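Local structure of ECL CdiI (Enterobacter cloacae subsp. cloacae, 4NTQ) at residues Lys42-Lys45 / Asn46-Lys50. The protein serves as the immunity protein of a contact-dependent growth inhibition system, paired with a toxin that is a ribosomal RNase. Sequence-based numbering, arbitrary orientation.
Sequences KDYK and NSWLK
Four successive i to i+4 backbone hydrogen bonds tie Lys42-Lys45 to Asn46-Lys50, which together form one unbroken run of alpha-helix. Asn46 N donates to Lys42 O, and the same pattern joins Ser47 to Asp43, Trp48 to Tyr44 and Leu49 to Lys45. The four N...O distances run from 2.9 Å for Asn46 N to Lys42 O to 3.0 Å for Leu49 N to Lys45 O.

The indole of Trp48 carries most of the side-chain contact. With CG anti to the carbonyl carbon (chi1 -58°), it folds back over the preceding turn, so that Tyr44 O sits 3.1 Å above the ring plane, toward its rim. Over the six-membered ring comes Tyr44 CB, 4.1 Å from the centroid and 26° off the normal, a geometry that meets the definition of a CH-pi contact. The two aromatic side chains cross obliquely; the phenol heads away from the indole, whose CZ2 comes to 4.0 Å from Tyr44 CD1. Lys45 adds its aliphatic root, with CG 3.8 Å from Trp48 CZ3, while its extended chain carries the ammonium onward.

On another side of the helix a water bridges Asp43 O and Asn46 ND2, three residues further on: it donates to Asp43 O at 2.8 Å and accepts from Asn46 ND2, giving that carbonyl a second partner besides Ser47 N.

The segments belong to helix 41-58, near whose start Asp40 OD2 accepts a bond from Asp43 N. Tyr44 OH and Trp48 NE1 are hydrogen-bonded to the backbone carbonyls of Pro35 and Ala65, fixing both rings at their polar ends. Both side chains also pack on Leu34 of strand 28-35, while Lys45, Trp48 and Leu49 meet helix 133-144, joining this helix to strand and C-terminal helix alike.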
loop_
_atom_site.group_PDB
_atom_site.type_symbol
_atom_site.label_atom_id
_atom_site.label_comp_id
_atom_site.label_asym_id
_atom_site.label_seq_id
_atom_site.Cartn_x
_atom_site.Cartn_y
_atom_site.Cartn_z
ATOM N N LYS B 42 15.491 7.152 3.135
ATOM C CA LYS B 42 15.655 8.548 2.760
ATOM C C LYS B 42 14.889 8.840 1.455
ATOM O O LYS B 42 14.211 9.864 1.340
ATOM C CB LYS B 42 17.141 8.885 2.631
ATOM C CG LYS B 42 17.537 10.220 3.214
ATOM C CD LYS B 42 19.014 10.242 3.593
ATOM C CE LYS B 42 19.317 9.308 4.769
ATOM N NZ LYS B 42 20.762 9.320 5.165
ATOM N N ASP B 43 14.977 7.926 0.492
ATOM C CA ASP B 43 14.217 8.047 -0.751
ATOM C C ASP B 43 12.692 8.028 -0.529
ATOM O O ASP B 43 11.971 8.837 -1.127
ATOM C CB ASP B 43 14.577 6.930 -1.717
ATOM C CG ASP B 43 15.961 7.068 -2.288
ATOM O OD1 ASP B 43 16.462 8.201 -2.440
ATOM O OD2 ASP B 43 16.543 6.020 -2.607
ATOM N N TYR B 44 12.214 7.103 0.313
ATOM C CA TYR B 44 10.791 6.984 0.584
ATOM C C TYR B 44 10.332 8.292 1.176
ATOM O O TYR B 44 9.311 8.856 0.765
ATOM C CB TYR B 44 10.500 5.859 1.575
ATOM C CG TYR B 44 10.344 4.482 0.959
ATOM C CD1 TYR B 44 9.129 4.083 0.388
ATOM C CD2 TYR B 44 11.401 3.566 0.968
ATOM C CE1 TYR B 44 8.980 2.807 -0.182
ATOM C CE2 TYR B 44 11.262 2.297 0.412
ATOM C CZ TYR B 44 10.054 1.918 -0.167
ATOM O OH TYR B 44 9.923 0.656 -0.724
ATOM N N LYS B 45 11.122 8.792 2.119
ATOM C CA LYS B 45 10.768 9.994 2.875
ATOM C C LYS B 45 10.785 11.230 1.981
ATOM O O LYS B 45 9.939 12.112 2.106
ATOM C CB LYS B 45 11.711 10.184 4.075
ATOM C CG LYS B 45 11.397 9.275 5.260
ATOM C CD LYS B 45 12.384 9.474 6.414
ATOM C CE LYS B 45 11.773 8.962 7.710
ATOM N NZ LYS B 45 12.688 9.092 8.871
ATOM N N ASN B 46 11.749 11.292 1.076
ATOM C CA ASN B 46 11.789 12.403 0.136
ATOM C C ASN B 46 10.534 12.428 -0.749
ATOM O O ASN B 46 9.927 13.472 -0.964
ATOM C CB ASN B 46 13.056 12.336 -0.710
ATOM C CG ASN B 46 12.966 13.200 -1.930
ATOM O OD1 ASN B 46 13.174 14.408 -1.857
ATOM N ND2 ASN B 46 12.639 12.590 -3.069
ATOM N N SER B 47 10.138 11.257 -1.227
ATOM C CA SER B 47 8.953 11.118 -2.052
ATOM C C SER B 47 7.689 11.541 -1.307
ATOM O O SER B 47 6.823 12.194 -1.879
ATOM C CB SER B 47 8.822 9.677 -2.532
ATOM O OG SER B 47 7.513 9.405 -2.984
ATOM N N TRP B 48 7.592 11.176 -0.030
ATOM C CA TRP B 48 6.444 11.548 0.790
ATOM C C TRP B 48 6.406 13.059 1.007
ATOM O O TRP B 48 5.341 13.671 0.970
ATOM C CB TRP B 48 6.499 10.843 2.152
ATOM C CG TRP B 48 6.530 9.339 2.084
ATOM C CD1 TRP B 48 6.090 8.553 1.059
ATOM C CD2 TRP B 48 7.041 8.445 3.084
ATOM N NE1 TRP B 48 6.295 7.220 1.352
ATOM C CE2 TRP B 48 6.879 7.128 2.591
ATOM C CE3 TRP B 48 7.626 8.629 4.348
ATOM C CZ2 TRP B 48 7.269 6.000 3.319
ATOM C CZ3 TRP B 48 8.023 7.504 5.072
ATOM C CH2 TRP B 48 7.844 6.205 4.550
ATOM N N LEU B 49 7.575 13.653 1.244
ATOM C CA LEU B 49 7.680 15.105 1.402
ATOM C C LEU B 49 7.149 15.839 0.165
ATOM O O LEU B 49 6.358 16.766 0.286
ATOM C CB LEU B 49 9.126 15.530 1.677
ATOM C CG LEU B 49 9.350 17.023 1.934
ATOM C CD1 LEU B 49 8.448 17.515 3.035
ATOM C CD2 LEU B 49 10.802 17.311 2.297
ATOM N N LYS B 50 7.582 15.415 -1.016
ATOM C CA LYS B 50 7.143 16.038 -2.267
ATOM C C LYS B 50 5.654 15.850 -2.466
ATOM O O LYS B 50 4.942 16.798 -2.783
ATOM C CB LYS B 50 7.890 15.453 -3.469
ATOM C CG LYS B 50 9.341 15.903 -3.595
ATOM C CD LYS B 50 9.977 15.340 -4.866
ATOM C CE LYS B 50 11.410 15.819 -5.041
ATOM N NZ LYS B 50 12.163 14.993 -6.036
HETATM O O HOH W 1 12.610 10.053 -3.556
#